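Local coordinates for packaging protein UL32 (Human herpesvirus 8 type M, PDB 6XF9) that forms a pentameric ring required for herpesviral packaging, binds zinc, and probably helps bring new capsids to nuclear replication compartments where viral DNA is cleaved and packaged, at residues 37-42 with 277-282; 69-74 with 100-105; 93-98 with 129-134. All coordinates share one frame; numbering follows the deposited sequence.

Interaction 1. Residues 37-42 with 277-282; sequences PIMTQI and PCLMHP
Leu279 reaches out to helix 37-45 and touches Ile38, Met39 and Ile42, chiefly through its CD1 methyl. The packing is entirely apolar. The main pair is Ile42 CD1 with Leu279 CD1 at 3.5 Å, tighter than usual for two methyl carbons. The same Ile42 methyl also lies near CB and CG of Leu279, and the two side chains cross obliquely. Met39 adds its sulfur, with SD 4.2 Å from Leu279 CD1. Ile38 CG2 stands a little further off, 4.5 Å from Leu279 CD1. Ile42 has an extended outer torsion (chi2 176°), which carries CD1 well out from the helix to meet the leucine.

Backbone hydrogen bonding stays local on each side. Ile42 N bonds to Ile38 O within the helix. Met280 N bonds to Pro277 O at 3.0 Å, in the turn that holds the 3-10 segment 278-280. Ser24 also shares backbone bonding with Leu279.

Leu163 of helix 145-164 touches Met39, Ile42 and Leu279, and Leu26 of strand 26-27 touches Met39 and Leu279. The contact therefore rests on shape and hydrophobic burial, with a single leucine joining the 277-282 turn to the helix without directional bonds.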
loop_
_atom_site.group_PDB
_atom_site.type_symbol
_atom_site.label_atom_id
_atom_site.label_comp_id
_atom_site.label_asym_id
_atom_site.label_seq_id
_atom_site.Cartn_x
_atom_site.Cartn_y
_atom_site.Cartn_z
ATOM N N PRO D 37 36.506 -3.892 -27.499
ATOM C CA PRO D 37 35.732 -4.605 -28.524
ATOM C C PRO D 37 35.189 -5.950 -28.066
ATOM O O PRO D 37 34.124 -6.362 -28.541
ATOM C CB PRO D 37 36.727 -4.750 -29.679
ATOM C CG PRO D 37 38.062 -4.554 -29.062
ATOM C CD PRO D 37 37.873 -3.589 -27.942
ATOM N N ILE D 38 35.877 -6.656 -27.168
ATOM C CA ILE D 38 35.337 -7.913 -26.653
ATOM C C ILE D 38 34.109 -7.657 -25.785
ATOM O O ILE D 38 33.048 -8.259 -25.989
ATOM C CB ILE D 38 36.428 -8.698 -25.901
ATOM C CG1 ILE D 38 37.412 -9.284 -26.919
ATOM C CG2 ILE D 38 35.822 -9.774 -24.990
ATOM C CD1 ILE D 38 38.623 -9.943 -26.314
ATOM N N MET D 39 34.225 -6.768 -24.800
ATOM C CA MET D 39 33.066 -6.473 -23.966
ATOM C C MET D 39 31.912 -5.886 -24.774
ATOM O O MET D 39 30.740 -6.127 -24.448
ATOM C CB MET D 39 33.457 -5.515 -22.846
ATOM C CG MET D 39 34.572 -6.032 -21.959
ATOM S SD MET D 39 34.083 -7.533 -21.090
ATOM C CE MET D 39 32.915 -6.833 -19.915
ATOM N N THR D 40 32.212 -5.111 -25.823
ATOM C CA THR D 40 31.143 -4.502 -26.610
ATOM C C THR D 40 30.354 -5.561 -27.364
ATOM O O THR D 40 29.137 -5.435 -27.546
ATOM C CB THR D 40 31.712 -3.469 -27.586
ATOM O OG1 THR D 40 32.508 -2.501 -26.881
ATOM C CG2 THR D 40 30.569 -2.735 -28.272
ATOM N N GLN D 41 31.046 -6.600 -27.838
ATOM C CA GLN D 41 30.385 -7.664 -28.589
ATOM C C GLN D 41 29.583 -8.583 -27.679
ATOM O O GLN D 41 28.449 -8.950 -28.011
ATOM C CB GLN D 41 31.420 -8.473 -29.379
ATOM C CG GLN D 41 30.824 -9.313 -30.488
ATOM C CD GLN D 41 31.807 -10.329 -31.059
ATOM O OE1 GLN D 41 32.873 -9.962 -31.559
ATOM N NE2 GLN D 41 31.454 -11.613 -30.984
ATOM N N ILE D 42 30.150 -8.981 -26.536
ATOM C CA ILE D 42 29.397 -9.807 -25.597
ATOM C C ILE D 42 28.138 -9.070 -25.166
ATOM O O ILE D 42 27.042 -9.637 -25.126
ATOM C CB ILE D 42 30.274 -10.186 -24.393
ATOM C CG1 ILE D 42 31.398 -11.119 -24.827
ATOM C CG2 ILE D 42 29.435 -10.845 -23.308
ATOM C CD1 ILE D 42 32.362 -11.446 -23.718
ATOM N N PRO D 277 38.897 -17.557 -17.659
ATOM C CA PRO D 277 38.047 -17.375 -18.840
ATOM C C PRO D 277 36.581 -17.352 -18.425
ATOM O O PRO D 277 35.748 -18.084 -18.967
ATOM C CB PRO D 277 38.398 -18.588 -19.703
ATOM C CG PRO D 277 38.777 -19.643 -18.713
ATOM C CD PRO D 277 39.306 -18.960 -17.476
ATOM N N CYS D 278 36.269 -16.510 -17.438
ATOM C CA CYS D 278 34.963 -16.511 -16.793
ATOM C C CYS D 278 33.852 -16.035 -17.712
ATOM O O CYS D 278 32.682 -16.230 -17.377
ATOM C CB CYS D 278 34.996 -15.642 -15.528
ATOM S SG CYS D 278 35.459 -13.910 -15.809
ATOM N N LEU D 279 34.178 -15.437 -18.860
ATOM C CA LEU D 279 33.158 -15.057 -19.825
ATOM C C LEU D 279 32.622 -16.251 -20.587
ATOM O O LEU D 279 31.860 -16.063 -21.543
ATOM C CB LEU D 279 33.699 -14.005 -20.794
ATOM C CG LEU D 279 34.081 -12.684 -20.131
ATOM C CD1 LEU D 279 34.687 -11.705 -21.130
ATOM C CD2 LEU D 279 32.869 -12.063 -19.465
ATOM N N MET D 280 33.037 -17.464 -20.209
ATOM C CA MET D 280 32.442 -18.702 -20.693
ATOM C C MET D 280 31.578 -19.403 -19.652
ATOM O O MET D 280 31.024 -20.469 -19.943
ATOM C CB MET D 280 33.527 -19.668 -21.165
ATOM C CG MET D 280 34.134 -19.313 -22.483
ATOM S SD MET D 280 35.609 -20.297 -22.705
ATOM C CE MET D 280 34.931 -21.883 -23.167
ATOM N N HIS D 281 31.441 -18.842 -18.478
ATOM C CA HIS D 281 30.722 -19.297 -17.309
ATOM C C HIS D 281 29.420 -18.509 -17.185
ATOM O O HIS D 281 29.337 -17.371 -17.661
ATOM C CB HIS D 281 31.571 -19.076 -16.055
ATOM C CG HIS D 281 31.080 -19.826 -14.865
ATOM N ND1 HIS D 281 30.029 -19.385 -14.090
ATOM C CD2 HIS D 281 31.508 -20.982 -14.301
ATOM C CE1 HIS D 281 29.805 -20.258 -13.119
ATOM N NE2 HIS D 281 30.690 -21.235 -13.224
ATOM N N PRO D 282 28.363 -19.063 -16.577
ATOM C CA PRO D 282 27.088 -18.322 -16.506
ATOM C C PRO D 282 27.141 -16.981 -15.766
ATOM O O PRO D 282 26.340 -16.088 -16.080
ATOM C CB PRO D 282 26.151 -19.315 -15.806
ATOM C CG PRO D 282 27.020 -20.540 -15.429
ATOM C CD PRO D 282 28.156 -20.504 -16.379
#

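Interaction 2. Residues 69-74 with 100-105; sequences MGFFED and CEIMHL
The CD1 and CE1 atoms of the Phe71 ring meet the Ile102 CG2 methyl, which sits 3.5 Å from Phe71 CE1 and 3.6 Å from Phe71 CD1. The approach is oblique, and the two side chains cross at about a right angle. Phe107 also meets the Phe71 ring, in an edge-to-face pair. The Asp74 carboxylate is a second flat group at the contact. Its OD2 has Leu105 CD2 at 4.4 Å, a loose contact.

This is an alpha-helical hairpin: helices 71-83 and 89-106 follow each other in the chain and run antiparallel. The contact lies at its open end, where the first helix starts and the second finishes. Gly70 takes the N-cap position of the first helix, and its O accepts the bond from Asp74 N.

Phe71 CG lies anti to the backbone N (chi1 169°), which swings the ring end over to the second helix although its CB does not point there. The polar end of Asp74 is occupied outside the two segments. OD1 forms a salt bridge with Arg398, and OD2 has a weak hydrogen bond from His106 NE2. Arg398 also pairs with Glu73, so it ties the acidic start of this helix to a distant part of the chain. Under the carboxylate, Asp74 CB packs on Ile102 CG1 at 4.1 Å, and the Ile102 CD1 methyl lies 3.5 Å from Asp74 O.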
loop_
_atom_site.group_PDB
_atom_site.type_symbol
_atom_site.label_atom_id
_atom_site.label_comp_id
_atom_site.label_asym_id
_atom_site.label_seq_id
_atom_site.Cartn_x
_atom_site.Cartn_y
_atom_site.Cartn_z
ATOM N N MET D 69 25.543 -35.440 -45.275
ATOM C CA MET D 69 24.461 -36.313 -44.839
ATOM C C MET D 69 24.603 -36.734 -43.387
ATOM O O MET D 69 23.722 -37.390 -42.832
ATOM C CB MET D 69 24.381 -37.551 -45.736
ATOM C CG MET D 69 24.177 -37.238 -47.209
ATOM S SD MET D 69 22.662 -36.312 -47.522
ATOM C CE MET D 69 21.430 -37.463 -46.915
ATOM N N GLY D 70 25.716 -36.354 -42.774
ATOM C CA GLY D 70 25.969 -36.745 -41.421
ATOM C C GLY D 70 26.254 -35.558 -40.570
ATOM O O GLY D 70 26.575 -35.742 -39.440
ATOM N N PHE D 71 26.268 -34.369 -41.149
ATOM C CA PHE D 71 26.449 -33.167 -40.408
ATOM C C PHE D 71 25.256 -32.996 -39.553
ATOM O O PHE D 71 25.360 -32.661 -38.418
ATOM C CB PHE D 71 26.473 -31.984 -41.318
ATOM C CG PHE D 71 26.398 -30.670 -40.613
ATOM C CD1 PHE D 71 27.428 -30.232 -39.845
ATOM C CD2 PHE D 71 25.312 -29.876 -40.750
ATOM C CE1 PHE D 71 27.371 -29.025 -39.223
ATOM C CE2 PHE D 71 25.244 -28.667 -40.135
ATOM C CZ PHE D 71 26.273 -28.243 -39.373
ATOM N N PHE D 72 24.100 -33.273 -40.097
ATOM C CA PHE D 72 22.933 -33.030 -39.266
ATOM C C PHE D 72 22.888 -33.993 -38.093
ATOM O O PHE D 72 22.304 -33.671 -37.055
ATOM C CB PHE D 72 21.675 -33.214 -40.095
ATOM C CG PHE D 72 21.519 -32.224 -41.198
ATOM C CD1 PHE D 72 21.055 -30.946 -40.942
ATOM C CD2 PHE D 72 21.846 -32.572 -42.509
ATOM C CE1 PHE D 72 20.888 -30.034 -41.971
ATOM C CE2 PHE D 72 21.693 -31.657 -43.554
ATOM C CZ PHE D 72 21.213 -30.383 -43.283
ATOM N N GLU D 73 23.473 -35.181 -38.248
ATOM C CA GLU D 73 23.506 -36.142 -37.155
ATOM C C GLU D 73 24.643 -35.875 -36.186
ATOM O O GLU D 73 24.524 -36.210 -35.004
ATOM C CB GLU D 73 23.636 -37.569 -37.677
ATOM C CG GLU D 73 22.446 -38.090 -38.437
ATOM C CD GLU D 73 22.713 -39.481 -39.000
ATOM O OE1 GLU D 73 21.726 -40.242 -39.179
ATOM O OE2 GLU D 73 23.910 -39.832 -39.197
ATOM N N ASP D 74 25.755 -35.304 -36.644
ATOM C CA ASP D 74 26.803 -35.020 -35.668
ATOM C C ASP D 74 26.463 -33.784 -34.856
ATOM O O ASP D 74 26.735 -33.733 -33.651
ATOM C CB ASP D 74 28.169 -34.854 -36.347
ATOM C CG ASP D 74 28.684 -36.145 -36.961
ATOM O OD1 ASP D 74 28.683 -37.201 -36.272
ATOM O OD2 ASP D 74 29.134 -36.079 -38.128
ATOM N N CYS D 100 34.147 -27.077 -33.242
ATOM C CA CYS D 100 35.299 -27.153 -34.139
ATOM C C CYS D 100 35.322 -28.463 -34.913
ATOM O O CYS D 100 35.324 -28.483 -36.150
ATOM C CB CYS D 100 36.604 -27.027 -33.360
ATOM S SG CYS D 100 37.242 -25.404 -33.238
ATOM N N GLU D 101 35.334 -29.574 -34.183
ATOM C CA GLU D 101 35.466 -30.872 -34.817
ATOM C C GLU D 101 34.386 -31.070 -35.867
ATOM O O GLU D 101 34.678 -31.489 -36.988
ATOM C CB GLU D 101 35.408 -31.947 -33.740
ATOM C CG GLU D 101 35.469 -33.364 -34.209
ATOM C CD GLU D 101 36.831 -33.792 -34.679
ATOM O OE1 GLU D 101 37.812 -33.030 -34.538
ATOM O OE2 GLU D 101 36.916 -34.937 -35.163
ATOM N N ILE D 102 33.141 -30.711 -35.546
ATOM C CA ILE D 102 32.061 -30.876 -36.513
ATOM C C ILE D 102 32.328 -30.036 -37.754
ATOM O O ILE D 102 31.952 -30.422 -38.867
ATOM C CB ILE D 102 30.704 -30.538 -35.869
ATOM C CG1 ILE D 102 30.299 -31.639 -34.903
ATOM C CG2 ILE D 102 29.610 -30.360 -36.922
ATOM C CD1 ILE D 102 29.189 -31.223 -34.001
ATOM N N MET D 103 33.007 -28.893 -37.595
ATOM C CA MET D 103 33.258 -28.008 -38.732
ATOM C C MET D 103 34.396 -28.506 -39.619
ATOM O O MET D 103 34.338 -28.348 -40.845
ATOM C CB MET D 103 33.610 -26.600 -38.243
ATOM C CG MET D 103 32.493 -25.849 -37.570
ATOM S SD MET D 103 31.293 -25.267 -38.763
ATOM C CE MET D 103 32.173 -23.948 -39.585
ATOM N N HIS D 104 35.426 -29.106 -39.020
ATOM C CA HIS D 104 36.520 -29.686 -39.786
ATOM C C HIS D 104 36.115 -30.965 -40.514
ATOM O O HIS D 104 36.679 -31.273 -41.572
ATOM C CB HIS D 104 37.690 -29.927 -38.851
ATOM C CG HIS D 104 38.387 -28.664 -38.472
ATOM N ND1 HIS D 104 38.841 -28.415 -37.197
ATOM C CD2 HIS D 104 38.663 -27.552 -39.195
ATOM C CE1 HIS D 104 39.401 -27.217 -37.158
ATOM N NE2 HIS D 104 39.302 -26.671 -38.357
ATOM N N LEU D 105 35.165 -31.729 -39.963
ATOM C CA LEU D 105 34.699 -32.939 -40.636
ATOM C C LEU D 105 33.850 -32.611 -41.851
ATOM O O LEU D 105 33.993 -33.244 -42.906
ATOM C CB LEU D 105 33.898 -33.822 -39.684
ATOM C CG LEU D 105 34.514 -34.832 -38.733
ATOM C CD1 LEU D 105 35.667 -34.270 -37.970
ATOM C CD2 LEU D 105 33.424 -35.233 -37.783
#

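Interaction 3. Residues 93-98 with 129-134; sequences MAAAAD and LHFFVQ. With ZN (zinc ion), chain O.
Ala95 directs its CB toward two successive rings, Phe131 and Phe132. The methyl approaches Phe131 obliquely, with CB 4.2 Å from CD2. It meets Phe132 at the ring edge, near the ring plane, with CB 4.3 Å from CE2. One small side chain thus touches both aromatics, and the contact is wholly apolar.

Phe131 is also packed against its own neighbour. His130 CD2 lies 3.4 Å above the Phe131 ring plane, over its centre. The other side of the imidazole holds zinc, with His130 ND1 2.1 Å from the metal. His130 CG is anti to the backbone N (chi1 177°), which turns the ring toward the ion. Cys52, Cys55 and Cys136 complete this site of three cysteines and one histidine. Tyr75 OH hydrogen-bonds to His130 NE2, and with the metal bond it should fix the rotation of the imidazole. Phe131 is therefore a layer between the zinc ligand and helix 89-106.

Helix 124-133 widens into a pi-type turn here, with Gln134 N bonded to Leu129 O. Leu78 and Cys82 of helix 71-83 touch the Phe131 ring, and Cys82 reaches Phe132 as well. Helix 14-22 packs on Ala96 and Ala97, while helix 145-164 meets Val133 and Gln134.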
loop_
_atom_site.group_PDB
_atom_site.type_symbol
_atom_site.label_atom_id
_atom_site.label_comp_id
_atom_site.label_asym_id
_atom_site.label_seq_id
_atom_site.Cartn_x
_atom_site.Cartn_y
_atom_site.Cartn_z
ATOM N N MET D 93 33.382 -25.114 -22.917
ATOM C CA MET D 93 34.622 -25.544 -23.556
ATOM C C MET D 93 34.376 -26.753 -24.454
ATOM O O MET D 93 34.780 -26.761 -25.622
ATOM C CB MET D 93 35.647 -25.868 -22.468
ATOM C CG MET D 93 37.078 -26.163 -22.906
ATOM S SD MET D 93 37.900 -24.851 -23.849
ATOM C CE MET D 93 39.585 -25.361 -23.561
ATOM N N ALA D 94 33.708 -27.786 -23.916
ATOM C CA ALA D 94 33.429 -29.009 -24.668
ATOM C C ALA D 94 32.557 -28.739 -25.886
ATOM O O ALA D 94 32.779 -29.313 -26.957
ATOM C CB ALA D 94 32.769 -30.042 -23.768
ATOM N N ALA D 95 31.510 -27.931 -25.732
ATOM C CA ALA D 95 30.713 -27.568 -26.898
ATOM C C ALA D 95 31.538 -26.766 -27.903
ATOM O O ALA D 95 31.315 -26.874 -29.110
ATOM C CB ALA D 95 29.474 -26.787 -26.465
ATOM N N ALA D 96 32.484 -25.945 -27.433
ATOM C CA ALA D 96 33.358 -25.243 -28.367
ATOM C C ALA D 96 34.200 -26.230 -29.157
ATOM O O ALA D 96 34.187 -26.225 -30.394
ATOM C CB ALA D 96 34.274 -24.277 -27.621
ATOM N N ALA D 97 34.904 -27.120 -28.447
ATOM C CA ALA D 97 35.759 -28.106 -29.098
ATOM C C ALA D 97 34.969 -28.959 -30.079
ATOM O O ALA D 97 35.353 -29.100 -31.245
ATOM C CB ALA D 97 36.434 -28.986 -28.043
ATOM N N ASP D 98 33.829 -29.495 -29.643
ATOM C CA ASP D 98 33.070 -30.380 -30.512
ATOM C C ASP D 98 32.449 -29.624 -31.679
ATOM O O ASP D 98 32.123 -30.242 -32.698
ATOM C CB ASP D 98 31.984 -31.122 -29.727
ATOM C CG ASP D 98 32.531 -31.884 -28.503
ATOM O OD1 ASP D 98 33.749 -32.209 -28.444
ATOM O OD2 ASP D 98 31.708 -32.213 -27.611
ATOM N N LEU D 129 24.660 -18.982 -24.819
ATOM C CA LEU D 129 23.293 -18.610 -25.177
ATOM C C LEU D 129 22.659 -19.661 -26.083
ATOM O O LEU D 129 21.478 -20.007 -25.919
ATOM C CB LEU D 129 23.278 -17.229 -25.838
ATOM C CG LEU D 129 23.391 -15.992 -24.931
ATOM C CD1 LEU D 129 23.567 -14.719 -25.736
ATOM C CD2 LEU D 129 22.125 -15.878 -24.085
ATOM N N HIS D 130 23.420 -20.167 -27.062
ATOM C CA HIS D 130 22.842 -21.096 -28.032
ATOM C C HIS D 130 22.635 -22.484 -27.438
ATOM O O HIS D 130 21.561 -23.080 -27.584
ATOM C CB HIS D 130 23.714 -21.166 -29.287
ATOM C CG HIS D 130 23.220 -22.150 -30.302
ATOM N ND1 HIS D 130 22.192 -21.866 -31.170
ATOM C CD2 HIS D 130 23.620 -23.414 -30.585
ATOM C CE1 HIS D 130 21.972 -22.916 -31.941
ATOM N NE2 HIS D 130 22.821 -23.871 -31.603
ATOM N N PHE D 131 23.640 -23.010 -26.753
ATOM C CA PHE D 131 23.577 -24.397 -26.327
ATOM C C PHE D 131 23.017 -24.595 -24.928
ATOM O O PHE D 131 22.576 -25.711 -24.615
ATOM C CB PHE D 131 24.967 -25.030 -26.396
ATOM C CG PHE D 131 25.441 -25.289 -27.797
ATOM C CD1 PHE D 131 24.872 -26.284 -28.549
ATOM C CD2 PHE D 131 26.449 -24.525 -28.357
ATOM C CE1 PHE D 131 25.290 -26.518 -29.835
ATOM C CE2 PHE D 131 26.867 -24.756 -29.641
ATOM C CZ PHE D 131 26.283 -25.760 -30.383
ATOM N N PHE D 132 23.025 -23.570 -24.069
ATOM C CA PHE D 132 22.663 -23.807 -22.668
ATOM C C PHE D 132 21.589 -22.882 -22.111
ATOM O O PHE D 132 20.613 -23.358 -21.527
ATOM C CB PHE D 132 23.916 -23.726 -21.808
ATOM C CG PHE D 132 24.901 -24.794 -22.117
ATOM C CD1 PHE D 132 24.785 -26.041 -21.524
ATOM C CD2 PHE D 132 25.920 -24.580 -23.026
ATOM C CE1 PHE D 132 25.690 -27.057 -21.801
ATOM C CE2 PHE D 132 26.830 -25.584 -23.309
ATOM C CZ PHE D 132 26.708 -26.830 -22.696
ATOM N N VAL D 133 21.728 -21.576 -22.282
ATOM C CA VAL D 133 20.719 -20.681 -21.732
ATOM C C VAL D 133 19.438 -20.783 -22.549
ATOM O O VAL D 133 18.376 -21.150 -22.026
ATOM C CB VAL D 133 21.234 -19.231 -21.684
ATOM C CG1 VAL D 133 20.178 -18.328 -21.070
ATOM C CG2 VAL D 133 22.533 -19.143 -20.935
ATOM N N GLN D 134 19.525 -20.505 -23.857
ATOM C CA GLN D 134 18.318 -20.443 -24.676
ATOM C C GLN D 134 17.953 -21.769 -25.331
ATOM O O GLN D 134 16.767 -21.980 -25.632
ATOM C CB GLN D 134 18.465 -19.377 -25.769
ATOM C CG GLN D 134 19.072 -18.044 -25.329
ATOM C CD GLN D 134 18.152 -17.190 -24.454
ATOM O OE1 GLN D 134 17.251 -17.697 -23.782
ATOM N NE2 GLN D 134 18.393 -15.882 -24.454
HETATM ZN ZN ZN O . 21.104 -20.168 -31.550
#

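Overall arrangement
Interactions 2 and 3 share helix 89-106, and their segments adjoin on it. Interaction 3 is the deepest, its centre about 9 Å from the centre of the chain, and all its touching residues are buried. Interaction 2 lies farther out, its centre about 23 Å from the chain centre; it is still largely buried, with Leu105 its exposed member. Interaction 1 is partly buried and joins sequence-distant parts of the chain. The other two are nested inside the loop it closes. It touches interaction 3 through Met280 CE, 3.6 Å from Met93 N. The chemistry shifts accordingly: aliphatic and sulfur packing in interaction 1, an isoleucine against a ring and an aspartate whose charge is met by Arg398 in interaction 2, and aromatic packing beside zinc in interaction 3.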